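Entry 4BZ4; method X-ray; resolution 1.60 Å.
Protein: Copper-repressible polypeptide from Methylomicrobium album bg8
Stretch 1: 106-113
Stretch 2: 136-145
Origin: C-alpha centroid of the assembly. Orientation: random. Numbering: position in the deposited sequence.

Stretch 1, residues 106-113: KTLPYMNG
Stretch 2 136-145: PVKVGNIIMK

Two segments far apart in sequence can be joined by packing, mostly of side chains, and this pair from a copper-repressible polypeptide illustrates the principle: no hydrogen bond crosses between the stretches, yet 361 Å² is buried. The first stretch leaves a 3-10 segment at Thr-107 (phi/psi -87/-6), turns through Leu-108 and Pro-109, and becomes extended at Tyr-110 (-140/157) and Met-111 (-132/162); Tyr-110 N donates to Leu-108 O at 2.8 Å. The second is a strand from Val-137 onward, interrupted in its extended geometry at Val-139 (-99/-15) and Gly-140 (85/-175); at Gly-140's angles a CB would jam against the carbonyl O of Val-139, which by itself calls for glycine. Thr-107 CA lies 5.3 Å from Val-139 CA and Asn-112 CA 7.2 Å from Ile-142 CA, so both stretches advance in the same general sense.

The centrepiece is Tyr-110. Its CB points toward the strand, and chi1 -68° (m) with chi2 -86° lays one ring face over Val-139, whose t rotamer (170°) places CG2 3.8 Å from the Tyr-110 ring centroid, only 10° off the normal. This CH-pi contact suits a flat aromatic surface and a compact branched side chain. Val-137, in p (59°), brings CG1 to 3.6 Å from Tyr-110 OH. The backbone directs Thr-107 CB toward the second stretch, 3.5 Å from Val-139 O; chi1 is p (73°).

Farther along, Ile-142 is m,t (-67°, 178°), an extended side chain that carries CD1 to 4.4 Å from Tyr-110 CB and 4.3 Å from Met-111 C. Met-111 has its CB directed away, but chi1 -113°, between wells, followed by m,m (-62°, -77°), brings SD within 3.8 Å of Met-144 SD. The CA-to-CB bond of Met-144 points toward the first stretch, and its rotamer is m,t,p (-66°, 169°, 64°). Both flexible thioethers are buried; Met-111 SD also accepts a weak hydrogen bond from Asn-112 N at 3.5 Å.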

# COMPACT_ATOMS: atom_id res chain seq x y z
N LYS A 106 10.50 16.49 -5.52
CA LYS A 106 10.35 16.86 -4.11
C LYS A 106 8.87 17.06 -3.79
O LYS A 106 8.53 17.19 -2.65
CB LYS A 106 11.16 18.14 -3.76
CG LYS A 106 12.68 18.00 -4.00
CD LYS A 106 13.43 19.30 -3.66
CE LYS A 106 14.63 19.65 -4.58
NZ LYS A 106 15.60 18.57 -4.98
N THR A 107 8.02 17.14 -4.80
CA THR A 107 6.55 17.19 -4.59
C THR A 107 5.92 15.78 -4.51
O THR A 107 4.73 15.65 -4.22
CB THR A 107 5.79 17.98 -5.68
OG1 THR A 107 5.76 17.25 -6.91
CG2 THR A 107 6.43 19.30 -5.91
N LEU A 108 6.70 14.73 -4.74
CA LEU A 108 6.15 13.38 -4.64
C LEU A 108 5.68 12.90 -3.27
O LEU A 108 4.64 12.33 -3.20
CB LEU A 108 7.11 12.34 -5.21
CG LEU A 108 7.15 12.38 -6.73
CD1 LEU A 108 8.33 11.59 -7.27
CD2 LEU A 108 5.86 11.90 -7.37
N PRO A 109 6.47 13.05 -2.19
CA PRO A 109 6.12 12.39 -0.94
C PRO A 109 5.10 13.13 -0.09
O PRO A 109 5.38 13.62 1.01
CB PRO A 109 7.47 12.19 -0.25
CG PRO A 109 8.25 13.41 -0.67
CD PRO A 109 7.77 13.74 -2.08
N TYR A 110 3.90 13.16 -0.63
CA TYR A 110 2.71 13.69 -0.01
C TYR A 110 1.56 12.78 -0.34
O TYR A 110 1.57 12.13 -1.41
CB TYR A 110 2.45 15.09 -0.54
CG TYR A 110 3.53 16.04 -0.05
CD1 TYR A 110 3.43 16.66 1.18
CD2 TYR A 110 4.71 16.21 -0.78
CE1 TYR A 110 4.46 17.46 1.65
CE2 TYR A 110 5.74 17.02 -0.31
CZ TYR A 110 5.60 17.61 0.92
OH TYR A 110 6.62 18.38 1.40
N MET A 111 0.54 12.87 0.53
CA MET A 111 -0.74 12.19 0.33
C MET A 111 -1.88 13.17 0.57
O MET A 111 -1.68 14.22 1.19
CB MET A 111 -0.81 10.98 1.25
CG MET A 111 -0.80 9.67 0.47
SD MET A 111 -2.23 9.50 -0.65
CE MET A 111 -3.38 9.08 0.65
N ASN A 112 -3.07 12.86 0.10
CA ASN A 112 -4.14 13.82 0.23
C ASN A 112 -4.69 13.88 1.64
O ASN A 112 -5.38 14.83 1.99
CB ASN A 112 -5.26 13.66 -0.78
CG ASN A 112 -6.02 12.42 -0.58
OD1 ASN A 112 -5.46 11.42 -0.21
ND2 ASN A 112 -7.32 12.50 -0.74
N GLY A 113 -4.38 12.91 2.50
CA GLY A 113 -4.86 12.93 3.87
C GLY A 113 -4.33 11.74 4.65
O GLY A 113 -3.51 10.94 4.14
N PRO A 136 4.20 25.53 5.87
CA PRO A 136 3.45 25.39 4.62
C PRO A 136 4.30 25.15 3.35
O PRO A 136 5.27 25.86 3.13
CB PRO A 136 2.70 26.73 4.51
CG PRO A 136 2.53 27.18 5.93
CD PRO A 136 3.78 26.71 6.64
N VAL A 137 3.91 24.17 2.53
CA VAL A 137 4.49 24.00 1.19
C VAL A 137 3.35 23.84 0.16
O VAL A 137 2.31 23.30 0.48
CB VAL A 137 5.46 22.79 1.11
CG1 VAL A 137 4.77 21.49 1.49
CG2 VAL A 137 6.10 22.64 -0.27
N LYS A 138 3.55 24.30 -1.06
CA LYS A 138 2.61 24.05 -2.11
C LYS A 138 3.11 22.85 -2.87
O LYS A 138 4.26 22.82 -3.32
CB LYS A 138 2.47 25.28 -3.01
CG LYS A 138 1.77 26.42 -2.29
CD LYS A 138 1.52 27.57 -3.23
CE LYS A 138 1.01 28.79 -2.49
NZ LYS A 138 0.78 29.89 -3.46
N VAL A 139 2.25 21.84 -2.99
CA VAL A 139 2.60 20.55 -3.56
C VAL A 139 2.18 20.43 -5.01
O VAL A 139 2.63 19.53 -5.72
CB VAL A 139 1.94 19.44 -2.72
CG1 VAL A 139 2.09 18.09 -3.41
CG2 VAL A 139 2.56 19.44 -1.33
N GLY A 140 1.31 21.32 -5.47
CA GLY A 140 0.72 21.14 -6.77
C GLY A 140 -0.49 20.21 -6.75
O GLY A 140 -0.99 19.86 -5.70
N ASN A 141 -1.01 19.92 -7.91
CA ASN A 141 -2.25 19.11 -8.02
C ASN A 141 -1.81 17.69 -7.69
O ASN A 141 -0.86 17.23 -8.27
CB ASN A 141 -2.77 19.14 -9.43
CG ASN A 141 -3.43 20.46 -9.81
OD1 ASN A 141 -3.96 21.19 -8.99
ND2 ASN A 141 -3.41 20.74 -11.09
N ILE A 142 -2.45 17.06 -6.73
CA ILE A 142 -2.23 15.61 -6.52
C ILE A 142 -3.27 14.88 -7.31
O ILE A 142 -4.47 15.02 -7.01
CB ILE A 142 -2.36 15.25 -5.09
CG1 ILE A 142 -1.20 15.89 -4.31
CG2 ILE A 142 -2.24 13.72 -4.90
CD1 ILE A 142 -1.21 15.67 -2.84
N ILE A 143 -2.82 14.13 -8.31
CA ILE A 143 -3.73 13.32 -9.12
C ILE A 143 -3.15 11.88 -9.03
O ILE A 143 -2.00 11.66 -9.45
CB ILE A 143 -3.82 13.79 -10.60
CG1 ILE A 143 -4.28 15.27 -10.66
CG2 ILE A 143 -4.62 12.80 -11.42
CD1 ILE A 143 -4.16 15.89 -12.07
N MET A 144 -3.91 11.00 -8.43
CA MET A 144 -3.51 9.57 -8.26
C MET A 144 -4.56 8.67 -8.93
O MET A 144 -5.68 8.56 -8.43
CB MET A 144 -3.28 9.28 -6.78
CG MET A 144 -2.08 10.09 -6.24
SD MET A 144 -1.98 10.00 -4.45
CE MET A 144 -1.67 8.22 -4.24
N LYS A 145 -4.20 8.08 -10.07
CA LYS A 145 -5.07 7.25 -10.85
C LYS A 145 -4.81 5.83 -10.39
O LYS A 145 -3.68 5.35 -10.43
CB LYS A 145 -4.74 7.33 -12.34
CG LYS A 145 -4.76 8.74 -12.93
CD LYS A 145 -4.51 8.69 -14.41
CE LYS A 145 -4.35 10.08 -15.05
NZ LYS A 145 -4.10 9.87 -16.50